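Local coordinates for protein beta-n-acetylhexosaminidase (Streptococcus pneumoniae, PDB 4AZI) that hydrolyses terminal beta-linked N-acetylglucosamine residues from glycans, as an exo-acting family 20 glycoside hydrolase module of the pneumococcal enzyme StrH, at residues A[12-17]-A[41-46]; A[46-51]-A[114-119]; A[110-115]-A[174-179]; A[227-232]-A[257-262]. The protein carries 2 engineered substitutions. All coordinates share one frame; numbering follows the deposited sequence. Where two conformers were deposited one is given.

Contact 1 (A[12-17]-A[41-46])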
loop_
_atom_site.group_PDB
_atom_site.type_symbol
_atom_site.label_atom_id
_atom_site.label_comp_id
_atom_site.label_asym_id
_atom_site.label_seq_id
_atom_site.Cartn_x
_atom_site.Cartn_y
_atom_site.Cartn_z
ATOM N N VAL A 12 -8.356 -4.313 1.199
ATOM C CA VAL A 12 -7.448 -3.404 0.512
ATOM C C VAL A 12 -7.007 -3.958 -0.845
ATOM O O VAL A 12 -6.711 -5.146 -0.976
ATOM C CB VAL A 12 -6.220 -3.073 1.395
ATOM C CG1 VAL A 12 -5.404 -1.935 0.794
ATOM C CG2 VAL A 12 -6.659 -2.683 2.801
ATOM N N ILE A 13 -7.009 -3.084 -1.849
ATOM C CA ILE A 13 -6.375 -3.348 -3.137
ATOM C C ILE A 13 -5.105 -2.494 -3.222
ATOM O O ILE A 13 -5.146 -1.276 -3.024
ATOM C CB ILE A 13 -7.354 -3.122 -4.343
ATOM C CG1 ILE A 13 -6.662 -3.353 -5.695
ATOM C CG2 ILE A 13 -8.034 -1.757 -4.284
ATOM C CD1 ILE A 13 -6.141 -4.767 -5.893
ATOM N N SER A 14 -3.971 -3.143 -3.468
ATOM C CA SER A 14 -2.690 -2.438 -3.601
ATOM C C SER A 14 -2.317 -2.299 -5.073
ATOM O O SER A 14 -2.464 -3.251 -5.835
ATOM C CB SER A 14 -1.574 -3.155 -2.828
ATOM O OG SER A 14 -0.323 -2.501 -2.991
ATOM N N ILE A 15 -1.843 -1.108 -5.448
ATOM C CA ILE A 15 -1.432 -0.795 -6.821
ATOM C C ILE A 15 -0.009 -0.210 -6.826
ATOM O O ILE A 15 0.249 0.842 -6.225
ATOM C CB ILE A 15 -2.415 0.205 -7.502
ATOM C CG1 ILE A 15 -3.846 -0.367 -7.638
ATOM C CG2 ILE A 15 -1.868 0.710 -8.829
ATOM C CD1 ILE A 15 -4.018 -1.570 -8.559
ATOM N N ASP A 16 0.900 -0.902 -7.510
ATOM C CA ASP A 16 2.297 -0.486 -7.655
ATOM C C ASP A 16 2.405 0.655 -8.675
ATOM O O ASP A 16 2.758 0.442 -9.838
ATOM C CB ASP A 16 3.149 -1.714 -8.060
ATOM C CG ASP A 16 4.660 -1.440 -8.108
ATOM O OD1 ASP A 16 5.129 -0.336 -7.747
ATOM O OD2 ASP A 16 5.394 -2.363 -8.529
ATOM N N ALA A 17 2.084 1.869 -8.231
ATOM C CA ALA A 17 2.242 3.064 -9.066
ATOM C C ALA A 17 3.605 3.705 -8.821
ATOM O O ALA A 17 3.814 4.887 -9.100
ATOM C CB ALA A 17 1.118 4.056 -8.810
ATOM N N ASP A 41 -10.257 0.303 1.194
ATOM C CA ASP A 41 -9.047 1.107 0.973
ATOM C C ASP A 41 -8.359 0.810 -0.354
ATOM O O ASP A 41 -8.422 -0.315 -0.850
ATOM C CB ASP A 41 -8.030 0.850 2.096
ATOM C CG ASP A 41 -8.565 1.214 3.473
ATOM O OD1 ASP A 41 -8.437 2.390 3.885
ATOM O OD2 ASP A 41 -9.112 0.317 4.148
ATOM N N VAL A 42 -7.674 1.821 -0.892
ATOM C CA VAL A 42 -6.708 1.636 -1.975
ATOM C C VAL A 42 -5.307 1.898 -1.416
ATOM O O VAL A 42 -5.033 2.979 -0.885
ATOM C CB VAL A 42 -6.998 2.563 -3.187
ATOM C CG1 VAL A 42 -5.867 2.512 -4.202
ATOM C CG2 VAL A 42 -8.304 2.179 -3.861
ATOM N N HIS A 43 -4.437 0.892 -1.513
ATOM C CA HIS A 43 -3.050 1.022 -1.100
ATOM C C HIS A 43 -2.258 1.433 -2.297
ATOM O O HIS A 43 -2.207 0.708 -3.297
ATOM C CB HIS A 43 -2.535 -0.292 -0.529
ATOM C CG HIS A 43 -1.079 -0.264 -0.125
ATOM N ND1 HIS A 43 -0.089 -0.639 -0.959
ATOM C CD2 HIS A 43 -0.466 0.102 1.075
ATOM C CE1 HIS A 43 1.096 -0.522 -0.329
ATOM N NE2 HIS A 43 0.866 -0.069 0.913
ATOM N N LEU A 44 -1.647 2.611 -2.215
ATOM C CA LEU A 44 -0.956 3.177 -3.366
ATOM C C LEU A 44 0.537 3.414 -3.121
ATOM O O LEU A 44 0.943 4.328 -2.387
ATOM C CB LEU A 44 -1.666 4.450 -3.852
ATOM C CG LEU A 44 -1.284 5.032 -5.225
ATOM C CD1 LEU A 44 -1.727 4.146 -6.386
ATOM C CD2 LEU A 44 -1.849 6.441 -5.390
ATOM N N LEU A 45 1.355 2.567 -3.743
ATOM C CA LEU A 45 2.795 2.765 -3.738
ATOM C C LEU A 45 3.102 3.905 -4.694
ATOM O O LEU A 45 2.695 3.883 -5.867
ATOM C CB LEU A 45 3.545 1.483 -4.125
ATOM C CG LEU A 45 3.323 0.297 -3.185
ATOM C CD1 LEU A 45 2.501 -0.791 -3.870
ATOM C CD2 LEU A 45 4.643 -0.266 -2.686
ATOM N N LEU A 46 3.766 4.924 -4.161
ATOM C CA LEU A 46 4.133 6.106 -4.919
ATOM C C LEU A 46 5.643 6.154 -5.074
ATOM O O LEU A 46 6.155 6.570 -6.112
ATOM C CB LEU A 46 3.598 7.373 -4.239
ATOM C CG LEU A 46 2.070 7.503 -4.239
ATOM C CD1 LEU A 46 1.588 8.488 -3.182
ATOM C CD2 LEU A 46 1.551 7.882 -5.622
#

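Contact 2 (A[46-51]-A[114-119])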
loop_
_atom_site.group_PDB
_atom_site.type_symbol
_atom_site.label_atom_id
_atom_site.label_comp_id
_atom_site.label_asym_id
_atom_site.label_seq_id
_atom_site.Cartn_x
_atom_site.Cartn_y
_atom_site.Cartn_z
ATOM N N LEU A 46 3.766 4.924 -4.161
ATOM C CA LEU A 46 4.133 6.106 -4.919
ATOM C C LEU A 46 5.643 6.154 -5.074
ATOM O O LEU A 46 6.155 6.570 -6.112
ATOM C CB LEU A 46 3.598 7.373 -4.239
ATOM C CG LEU A 46 2.070 7.503 -4.239
ATOM C CD1 LEU A 46 1.588 8.488 -3.182
ATOM C CD2 LEU A 46 1.551 7.882 -5.622
ATOM N N GLY A 47 6.346 5.736 -4.030
ATOM C CA GLY A 47 7.771 5.458 -4.122
ATOM C C GLY A 47 7.974 3.960 -4.020
ATOM O O GLY A 47 7.679 3.364 -2.981
ATOM N N ASN A 48 8.461 3.357 -5.102
ATOM C CA ASN A 48 8.770 1.922 -5.159
ATOM C C ASN A 48 9.588 1.704 -6.422
ATOM O O ASN A 48 9.032 1.544 -7.531
ATOM C CB ASN A 48 7.492 1.071 -5.126
ATOM C CG ASN A 48 7.761 -0.412 -4.906
ATOM O OD1 ASN A 48 8.390 -0.819 -3.916
ATOM N ND2 ASN A 48 7.249 -1.235 -5.811
ATOM N N ASP A 49 10.912 1.754 -6.244
ATOM C CA ASP A 49 11.892 1.866 -7.338
ATOM C C ASP A 49 11.818 3.260 -7.969
ATOM O O ASP A 49 12.661 4.108 -7.700
ATOM C CB ASP A 49 11.728 0.748 -8.386
ATOM C CG ASP A 49 12.008 -0.640 -7.814
ATOM O OD1 ASP A 49 12.116 -0.777 -6.576
ATOM O OD2 ASP A 49 12.139 -1.595 -8.607
ATOM N N GLY A 50 10.811 3.495 -8.805
ATOM C CA GLY A 50 10.529 4.852 -9.260
ATOM C C GLY A 50 9.861 5.654 -8.154
ATOM O O GLY A 50 9.298 5.086 -7.204
ATOM N N LEU A 51 9.925 6.975 -8.272
ATOM C CA LEU A 51 9.232 7.865 -7.348
ATOM C C LEU A 51 8.309 8.773 -8.147
ATOM O O LEU A 51 8.751 9.764 -8.732
ATOM C CB LEU A 51 10.235 8.677 -6.527
ATOM C CG LEU A 51 9.637 9.679 -5.542
ATOM C CD1 LEU A 51 8.780 10.669 -6.302
ATOM C CD2 LEU A 51 8.825 8.992 -4.453
ATOM N N ALA A 114 2.243 4.474 0.074
ATOM C CA ALA A 114 3.550 3.901 0.395
ATOM C C ALA A 114 4.669 4.674 -0.310
ATOM O O ALA A 114 4.556 4.990 -1.511
ATOM C CB ALA A 114 3.604 2.422 0.022
ATOM N N ILE A 115 5.718 4.997 0.448
ATOM C CA ILE A 115 6.970 5.558 -0.084
ATOM C C ILE A 115 8.103 4.700 0.455
ATOM O O ILE A 115 8.435 4.782 1.642
ATOM C CB ILE A 115 7.223 7.023 0.367
ATOM C CG1 ILE A 115 6.043 7.953 0.031
ATOM C CG2 ILE A 115 8.556 7.538 -0.188
ATOM C CD1 ILE A 115 5.835 8.243 -1.445
ATOM N N ASN A 116 8.696 3.881 -0.408
ATOM C CA ASN A 116 9.636 2.855 0.035
ATOM C C ASN A 116 11.048 3.357 0.281
ATOM O O ASN A 116 11.553 4.173 -0.472
ATOM C CB ASN A 116 9.677 1.700 -0.980
ATOM C CG ASN A 116 9.792 0.343 -0.315
ATOM O OD1 ASN A 116 10.258 0.226 0.825
ATOM N ND2 ASN A 116 9.348 -0.690 -1.018
ATOM N N SER A 117 11.666 2.848 1.349
ATOM C CA SER A 117 13.090 3.024 1.659
ATOM C C SER A 117 13.370 2.015 2.790
ATOM O O SER A 117 12.420 1.488 3.371
ATOM C CB SER A 117 13.403 4.460 2.096
ATOM O OG SER A 117 12.819 4.756 3.358
ATOM N N PRO A 118 14.652 1.688 3.066
ATOM C CA PRO A 118 15.886 2.039 2.349
ATOM C C PRO A 118 16.138 1.173 1.106
ATOM O O PRO A 118 17.142 1.375 0.416
ATOM C CB PRO A 118 16.980 1.828 3.401
ATOM C CG PRO A 118 16.430 0.794 4.318
ATOM C CD PRO A 118 14.929 0.923 4.298
ATOM N N GLY A 119 15.246 0.219 0.828
ATOM C CA GLY A 119 15.287 -0.531 -0.424
ATOM C C GLY A 119 14.295 0.065 -1.395
ATOM O O GLY A 119 13.611 1.029 -1.064
#

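Contact 3 (A[110-115]-A[174-179])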
loop_
_atom_site.group_PDB
_atom_site.type_symbol
_atom_site.label_atom_id
_atom_site.label_comp_id
_atom_site.label_asym_id
_atom_site.label_seq_id
_atom_site.Cartn_x
_atom_site.Cartn_y
_atom_site.Cartn_z
ATOM N N GLY A 110 -10.680 4.675 1.832
ATOM C CA GLY A 110 -9.460 5.320 2.279
ATOM C C GLY A 110 -8.340 5.169 1.264
ATOM O O GLY A 110 -8.359 4.262 0.433
ATOM N N LEU A 111 -7.373 6.074 1.306
ATOM C CA LEU A 111 -6.124 5.869 0.584
ATOM C C LEU A 111 -4.994 5.561 1.573
ATOM O O LEU A 111 -4.863 6.212 2.610
ATOM C CB LEU A 111 -5.756 7.082 -0.280
ATOM C CG LEU A 111 -4.514 6.842 -1.152
ATOM C CD1 LEU A 111 -4.898 6.335 -2.536
ATOM C CD2 LEU A 111 -3.660 8.092 -1.255
ATOM N N ILE A 112 -4.191 4.553 1.250
ATOM C CA ILE A 112 -2.977 4.285 1.994
ATOM C C ILE A 112 -1.755 4.453 1.095
ATOM O O ILE A 112 -1.462 3.578 0.277
ATOM C CB ILE A 112 -2.955 2.873 2.626
ATOM C CG1 ILE A 112 -4.253 2.560 3.378
ATOM C CG2 ILE A 112 -1.742 2.728 3.540
ATOM C CD1 ILE A 112 -4.379 1.102 3.804
ATOM N N PRO A 113 -1.022 5.568 1.249
ATOM C CA PRO A 113 0.214 5.739 0.481
ATOM C C PRO A 113 1.390 4.910 0.999
ATOM O O PRO A 113 1.528 4.705 2.221
ATOM C CB PRO A 113 0.527 7.221 0.679
ATOM C CG PRO A 113 -0.001 7.521 2.050
ATOM C CD PRO A 113 -1.267 6.707 2.161
ATOM N N ALA A 114 2.243 4.474 0.074
ATOM C CA ALA A 114 3.550 3.901 0.395
ATOM C C ALA A 114 4.669 4.674 -0.310
ATOM O O ALA A 114 4.556 4.990 -1.511
ATOM C CB ALA A 114 3.604 2.422 0.022
ATOM N N ILE A 115 5.718 4.997 0.448
ATOM C CA ILE A 115 6.970 5.558 -0.084
ATOM C C ILE A 115 8.103 4.700 0.455
ATOM O O ILE A 115 8.435 4.782 1.642
ATOM C CB ILE A 115 7.223 7.023 0.367
ATOM C CG1 ILE A 115 6.043 7.953 0.031
ATOM C CG2 ILE A 115 8.556 7.538 -0.188
ATOM C CD1 ILE A 115 5.835 8.243 -1.445
ATOM N N THR A 174 -4.837 10.947 5.304
ATOM C CA THR A 174 -4.905 9.490 5.346
ATOM C C THR A 174 -4.676 9.047 6.796
ATOM O O THR A 174 -4.135 9.809 7.603
ATOM C CB THR A 174 -3.866 8.848 4.388
ATOM O OG1 THR A 174 -2.537 9.189 4.798
ATOM C CG2 THR A 174 -4.067 9.332 2.943
ATOM N N LYS A 175 -5.112 7.841 7.146
ATOM C CA LYS A 175 -4.836 7.312 8.486
ATOM C C LYS A 175 -3.482 6.630 8.516
ATOM O O LYS A 175 -2.768 6.704 9.520
ATOM C CB LYS A 175 -5.893 6.298 8.936
ATOM C CG LYS A 175 -7.336 6.781 8.959
ATOM C CD LYS A 175 -8.228 5.658 9.496
ATOM C CE LYS A 175 -9.639 6.142 9.789
ATOM N NZ LYS A 175 -10.403 6.487 8.560
ATOM N N ILE A 176 -3.144 5.935 7.429
ATOM C CA ILE A 176 -1.961 5.062 7.420
ATOM C C ILE A 176 -0.875 5.574 6.478
ATOM O O ILE A 176 -1.174 6.179 5.464
ATOM C CB ILE A 176 -2.326 3.593 7.088
ATOM C CG1 ILE A 176 -3.290 3.028 8.139
ATOM C CG2 ILE A 176 -1.073 2.712 7.040
ATOM C CD1 ILE A 176 -4.119 1.834 7.694
ATOM N N PHE A 177 0.383 5.356 6.845
ATOM C CA PHE A 177 1.513 5.616 5.945
ATOM C C PHE A 177 2.446 4.410 5.924
ATOM O O PHE A 177 2.983 4.012 6.961
ATOM C CB PHE A 177 2.286 6.882 6.360
ATOM C CG PHE A 177 3.311 7.337 5.344
ATOM C CD1 PHE A 177 4.618 6.849 5.381
ATOM C CD2 PHE A 177 2.968 8.260 4.344
ATOM C CE1 PHE A 177 5.562 7.267 4.445
ATOM C CE2 PHE A 177 3.911 8.686 3.418
ATOM C CZ PHE A 177 5.211 8.189 3.470
ATOM N N ASN A 178 2.638 3.828 4.742
ATOM C CA ASN A 178 3.530 2.678 4.584
ATOM C C ASN A 178 4.943 3.098 4.164
ATOM O O ASN A 178 5.138 3.564 3.037
ATOM C CB ASN A 178 2.957 1.683 3.563
ATOM C CG ASN A 178 3.735 0.369 3.512
ATOM O OD1 ASN A 178 4.637 0.124 4.318
ATOM N ND2 ASN A 178 3.378 -0.492 2.555
ATOM N N PHE A 179 5.908 2.918 5.070
ATOM C CA PHE A 179 7.330 3.210 4.792
ATOM C C PHE A 179 8.144 2.030 4.229
ATOM O O PHE A 179 9.339 2.165 3.930
ATOM C CB PHE A 179 8.046 3.931 5.972
ATOM C CG PHE A 179 8.126 3.151 7.262
ATOM C CD1 PHE A 179 9.183 2.276 7.504
ATOM C CD2 PHE A 179 7.205 3.369 8.288
ATOM C CE1 PHE A 179 9.285 1.590 8.707
ATOM C CE2 PHE A 179 7.308 2.683 9.498
ATOM C CZ PHE A 179 8.347 1.796 9.708
HETATM O O HOH W 1 -4.931 5.340 5.410
HETATM O O HOH W 2 10.446 4.696 3.754
#

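Contact 4 (A[227-232]-A[257-262]). With OAN (O-(2-acetamido-2-deoxy D-glucopyranosylidene) amino-N-phenylcarbamate), chain C.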
loop_
_atom_site.group_PDB
_atom_site.type_symbol
_atom_site.label_atom_id
_atom_site.label_comp_id
_atom_site.label_asym_id
_atom_site.label_seq_id
_atom_site.Cartn_x
_atom_site.Cartn_y
_atom_site.Cartn_z
ATOM N N PHE A 227 6.489 -3.459 5.620
ATOM C CA PHE A 227 6.483 -4.878 5.268
ATOM C C PHE A 227 7.228 -5.665 6.336
ATOM O O PHE A 227 8.035 -5.113 7.075
ATOM C CB PHE A 227 7.075 -5.122 3.882
ATOM C CG PHE A 227 6.274 -4.515 2.778
ATOM C CD1 PHE A 227 4.970 -4.935 2.536
ATOM C CD2 PHE A 227 6.812 -3.509 1.993
ATOM C CE1 PHE A 227 4.219 -4.361 1.528
ATOM C CE2 PHE A 227 6.072 -2.935 0.980
ATOM C CZ PHE A 227 4.771 -3.353 0.752
ATOM N N ASN A 228 6.943 -6.955 6.428
ATOM C CA ASN A 228 7.436 -7.744 7.556
ATOM C C ASN A 228 8.923 -8.094 7.521
ATOM O O ASN A 228 9.501 -8.359 8.569
ATOM C CB ASN A 228 6.603 -9.020 7.717
ATOM C CG ASN A 228 6.677 -9.915 6.502
ATOM O OD1 ASN A 228 6.013 -9.672 5.497
ATOM N ND2 ASN A 228 7.486 -10.964 6.593
ATOM N N ASP A 229 9.527 -8.075 6.330
ATOM C CA ASP A 229 10.892 -8.611 6.098
ATOM C C ASP A 229 11.927 -8.273 7.175
ATOM O O ASP A 229 12.588 -9.160 7.715
ATOM C CB ASP A 229 11.466 -8.131 4.755
ATOM C CG ASP A 229 10.530 -8.359 3.588
ATOM O OD1 ASP A 229 9.322 -8.078 3.707
ATOM O OD2 ASP A 229 11.022 -8.792 2.531
ATOM N N GLY A 230 12.070 -6.985 7.474
ATOM C CA GLY A 230 13.187 -6.523 8.277
ATOM C C GLY A 230 12.981 -6.660 9.765
ATOM O O GLY A 230 13.887 -6.373 10.534
ATOM N N PHE A 231 11.791 -7.086 10.181
ATOM C CA PHE A 231 11.430 -7.088 11.600
ATOM C C PHE A 231 11.742 -8.411 12.293
ATOM O O PHE A 231 11.216 -9.462 11.916
ATOM C CB PHE A 231 9.952 -6.709 11.783
ATOM C CG PHE A 231 9.658 -5.252 11.526
ATOM C CD1 PHE A 231 9.592 -4.756 10.224
ATOM C CD2 PHE A 231 9.453 -4.374 12.587
ATOM C CE1 PHE A 231 9.328 -3.411 9.989
ATOM C CE2 PHE A 231 9.180 -3.032 12.360
ATOM C CZ PHE A 231 9.117 -2.546 11.057
ATOM N N TYR A 232 12.584 -8.337 13.316
ATOM C CA TYR A 232 13.008 -9.503 14.086
ATOM C C TYR A 232 13.424 -10.657 13.195
ATOM O O TYR A 232 12.890 -11.758 13.291
ATOM C CB TYR A 232 11.915 -9.907 15.082
ATOM C CG TYR A 232 11.741 -8.851 16.143
ATOM C CD1 TYR A 232 12.501 -8.886 17.307
ATOM C CD2 TYR A 232 10.849 -7.797 15.967
ATOM C CE1 TYR A 232 12.371 -7.907 18.269
ATOM C CE2 TYR A 232 10.706 -6.817 16.930
ATOM C CZ TYR A 232 11.471 -6.883 18.079
ATOM O OH TYR A 232 11.353 -5.922 19.041
ATOM N N TYR A 257 16.104 -16.913 3.152
ATOM C CA TYR A 257 15.573 -15.579 3.396
ATOM C C TYR A 257 14.703 -15.802 4.622
ATOM O O TYR A 257 13.491 -15.982 4.514
ATOM C CB TYR A 257 14.776 -15.083 2.183
ATOM C CG TYR A 257 14.472 -13.592 2.154
ATOM C CD1 TYR A 257 15.490 -12.649 2.007
ATOM C CD2 TYR A 257 13.156 -13.128 2.229
ATOM C CE1 TYR A 257 15.204 -11.290 1.956
ATOM C CE2 TYR A 257 12.866 -11.770 2.181
ATOM C CZ TYR A 257 13.893 -10.860 2.048
ATOM O OH TYR A 257 13.604 -9.518 2.003
ATOM N N ASN A 258 15.364 -15.847 5.781
ATOM C CA ASN A 258 14.807 -16.404 7.022
ATOM C C ASN A 258 13.969 -15.439 7.866
ATOM O O ASN A 258 14.316 -15.130 9.010
ATOM C CB ASN A 258 15.925 -16.989 7.893
ATOM C CG ASN A 258 16.638 -18.153 7.234
ATOM O OD1 ASN A 258 17.817 -18.383 7.485
ATOM N ND2 ASN A 258 15.925 -18.902 6.400
ATOM N N LEU A 259 12.844 -15.008 7.313
ATOM C CA LEU A 259 12.023 -13.990 7.968
ATOM C C LEU A 259 11.402 -14.482 9.270
ATOM O O LEU A 259 11.281 -15.691 9.495
ATOM C CB LEU A 259 10.951 -13.470 7.001
ATOM C CG LEU A 259 11.472 -13.223 5.584
ATOM C CD1 LEU A 259 10.374 -12.688 4.662
ATOM C CD2 LEU A 259 12.684 -12.291 5.632
ATOM N N ALA A 260 11.051 -13.544 10.145
ATOM C CA ALA A 260 10.290 -13.863 11.343
ATOM C C ALA A 260 8.962 -14.498 10.951
ATOM O O ALA A 260 8.386 -14.171 9.910
ATOM C CB ALA A 260 10.058 -12.618 12.192
ATOM N N SER A 261 8.497 -15.433 11.766
ATOM C CA SER A 261 7.198 -16.034 11.537
ATOM C C SER A 261 6.124 -15.064 12.014
ATOM O O SER A 261 6.406 -14.197 12.857
ATOM C CB SER A 261 7.085 -17.357 12.288
ATOM O OG SER A 261 7.101 -17.137 13.683
ATOM N N PRO A 262 4.897 -15.201 11.483
ATOM C CA PRO A 262 3.783 -14.410 12.006
ATOM C C PRO A 262 3.533 -14.737 13.475
ATOM O O PRO A 262 3.204 -13.832 14.249
ATOM C CB PRO A 262 2.585 -14.840 11.146
ATOM C CG PRO A 262 3.159 -15.545 9.978
ATOM C CD PRO A 262 4.470 -16.114 10.408
HETATM C CAH OAN C . 6.870 -6.748 -0.228
HETATM C CAG OAN C . 6.935 -7.337 -1.645
HETATM O OAN OAN C . 6.014 -8.020 -2.070
HETATM N NAI OAN C . 8.045 -7.058 -2.331
HETATM C CAB OAN C . 8.318 -7.506 -3.713
HETATM C CAC OAN C . 7.653 -6.550 -4.704
HETATM O OAJ OAN C . 8.495 -5.406 -4.898
HETATM C CAD OAN C . 7.395 -7.231 -6.040
HETATM O OAK OAN C . 6.804 -6.270 -6.903
HETATM C CAE OAN C . 6.426 -8.405 -5.833
HETATM C CAF OAN C . 6.118 -9.214 -7.097
HETATM O OAM OAN C . 7.298 -9.875 -7.565
HETATM O OAL OAN C . 6.876 -9.334 -4.811
HETATM C CAA OAN C . 7.877 -8.965 -3.953
HETATM N NAY OAN C . 8.474 -9.934 -3.293
HETATM O OAQ OAN C . 8.036 -11.198 -3.557
HETATM C CAP OAN C . 8.996 -12.164 -3.440
HETATM O OAR OAN C . 8.690 -13.348 -3.588
HETATM N NAO OAN C . 10.242 -11.746 -3.171
HETATM C CAS OAN C . 11.306 -12.541 -2.979
HETATM C CAT OAN C . 12.070 -12.345 -1.828
HETATM C CAU OAN C . 13.190 -13.138 -1.577
HETATM C CAV OAN C . 13.550 -14.138 -2.479
HETATM C CAW OAN C . 12.790 -14.342 -3.639
HETATM C CAX OAN C . 11.671 -13.544 -3.892
HETATM O O HOH W 3 8.659 -11.421 9.042
HETATM O O HOH W 4 11.637 -10.895 9.382
#

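Contact 1 (A[12-17]-A[41-46])
Val12 to Asp16 and Asp41 to Leu45 run side by side as parallel strands, their axes 4.5 Å apart at closest approach and turned 21° from one another. Backbone bonds alternate between them: Ile13 N binds Asp41 O, His43 N binds Ile13 O at 2.7 Å, Ile15 N binds His43 O, and Leu45 N binds Ile15 O. The last of these oxygens also takes Ala17 N, from the opposite face of its carbonyl plane, in an inverse gamma turn centred on Asp16.

On one face Ser14 and His43 pair through their side chains. Both extend anti to the backbone N (chi1 178° in each), which sets Ser14 OG at the ring edge, near the ring plane and 2.8 Å from His43 ND1, in a hydrogen bond. Asn178 holds NE2 of the same ring, fixing its rotation at both nitrogens. Leu45 CD1 comes within 3.4 Å of Ser14 OG. On the other face Ile13 CG2 lies beside Val42 CG2; beyond the turn, Ala17 CB meets Leu44 CD1 at 3.7 Å.

The strands belong to a beta-alpha-beta unit whose connecting helix, 24-37, packs Leu27, Ile30 and Val31 over the second face, while strands 321-329 and 110-117 flank the pair.

Contact 2 (A[46-51]-A[114-119])
Leu46 and Gly47 both donate their backbone N-H to Ala114 O, where the chain leaves strand 41-45 and turns a corner. Leu46 N is 2.8 Å from Ala114 O in a nearly straight bond (173° at the hydrogen); Gly47 N, longer at 3.2 Å, lies in the carbonyl plane on a lone pair. One oxygen thus grips two successive amides across the corner. The return bond runs from Asn116 N to Gly47 O at 2.8 Å, with the donor above the carbonyl plane, and completes a single parallel bridge between Gly47 and Ile115. The loop after the second strand of the TIM barrel is thereby paired with the end of the third, on the ligand side of the barrel.

Among side chains, the polar contact is amide to amide. Asn116 ND2 donates to Asn48 OD1 at 3.1 Å, and the two groups lie side by side with planes only 14° apart. Each has further partners: Asn48 ND2 binds Asp16, Asn116 ND2 also reaches Asp182 of the ligand pocket, and Asn116 OD1 accepts from Thr181 N. This network probably helps to fix these side chains; that of Asn48 is about 4 Å from the bound inhibitor at the nearest atoms.

Apolar packing is carried by Ile115 CD1, which meets Leu46 CB at 3.7 Å.

Helix 153-170 backs this apolar side, with Phe170 on Leu46 and Ile163 on Ile115, while helix 203-219 packs on Ser117 and Pro118.

Contact 3 (A[110-115]-A[174-179])
Ile112 and Ile176 meet methyl to methyl, CG2 to CG2 at 3.6 Å, their side chains slanting across each other. In both residues CG2 stands anti to the backbone N, which brings the two branched methyls together on the face that also carries Ala114 and Asn178. Further along, Ala114 CB rests against Asn178 CB at 3.7 Å. The amide beyond is held by Gly180, whose backbone N donates to Asn178 OD1.

The opposite face is built on the Phe177 ring. Its CB points away from strand 110-115, yet the ring comes back to it and meets two side chains: Pro113, which crosses it at about a right angle with CG 3.8 Å from Phe177 CD2, and Ile115, which slants across it with CG1 3.5 Å from Phe177 CZ. Pro113 also meets Thr174 tip to tip, while Thr174 CG2 sits 3.2 Å from Leu111 O.

Between these faces the strands are joined by Asn178 N to Pro113 O at 2.9 Å and Ile115 N to Asn178 O at 3.0 Å. Pro113 has no N-H to offer, and its CD instead packs on Ile176 O. Water bridges the backbone at both ends, one molecule linking Leu111 O to Ile176 N and the other Ile115 O to Phe179 O.

Polar Asn178 on the inner face, and Phe177 packed on Met167 of helix 153-170 on the outer, illustrate the two-sided character of neighbouring parallel strands in a TIM barrel.

Contact 4 (A[227-232]-A[257-262])
Tyr257 and Asp229 meet at the mouth of the TIM-barrel active site, the tyrosine ring presenting one face to the inhibitor and its edge to the carboxylate. Inhibitor atom CAU, in the phenyl group, sits 3.8 Å above the Tyr257 plane, offset toward the rim. Asp229 OD2 lies at the edge, in the ring plane, and the carboxylate is turned 76° from the ring. Phe227, where strand 223-227 ends, offers a face of its own: methyl carbon CAH of the inhibitor's acetamido group stands 3.7 Å above the plane, over the ring centre, a CH-pi type of approach. The two aromatic residues thus meet different ends of the same ligand.

The hydrogen bond from Tyr257 OH to Asp229 OD2, at 2.7 Å, uses the anti lone pair of the carboxylate. Trp194 shares the hydroxyl, and Trp250, another pocket residue, donates to Asp229 OD1. Asp229 is therefore held through both oxygens and is probably a second-shell residue that helps position Tyr257 and Trp250.

Away from the ligand, the type I turn from Asn228 to Phe231 packs on the loop before helix 262-267. Leu259 lies across Asn228, its CD1 packing near ND2, which donates to Ser251 O; Leu259 CD2 touches Asp229 O. Ala260 CB is pressed against two carbonyl oxygens, those of Phe231 and Tyr232. Water joins the backbones too: one molecule accepts from Ala260 N at 2.8 Å and lies 2.6 Å from Asp229 O and 2.9 Å from Phe231 O.

In the fold
Contacts 1 and 3 join neighbouring strands of one eight-stranded parallel barrel, in the order 10-16, 41-45, 110-117, 176-180, and contact 2 pairs the loop after strand 41-45 with strand 110-117; their centres lie 9 to 12 Å apart. Contact 1 meets contact 2 at Leu46, and contacts 2 and 3 share Ala114 and Ile115. Contact 4 comes last along the chain, in loops after strands 223-227 and 246-249, its centre 19 to 21 Å from the others; it touches contact 3 where Asn178 packs on Phe227. The set illustrates the division of labour in a TIM barrel: strands build the frame, while strand ends and loops bring residues to the bound inhibitor.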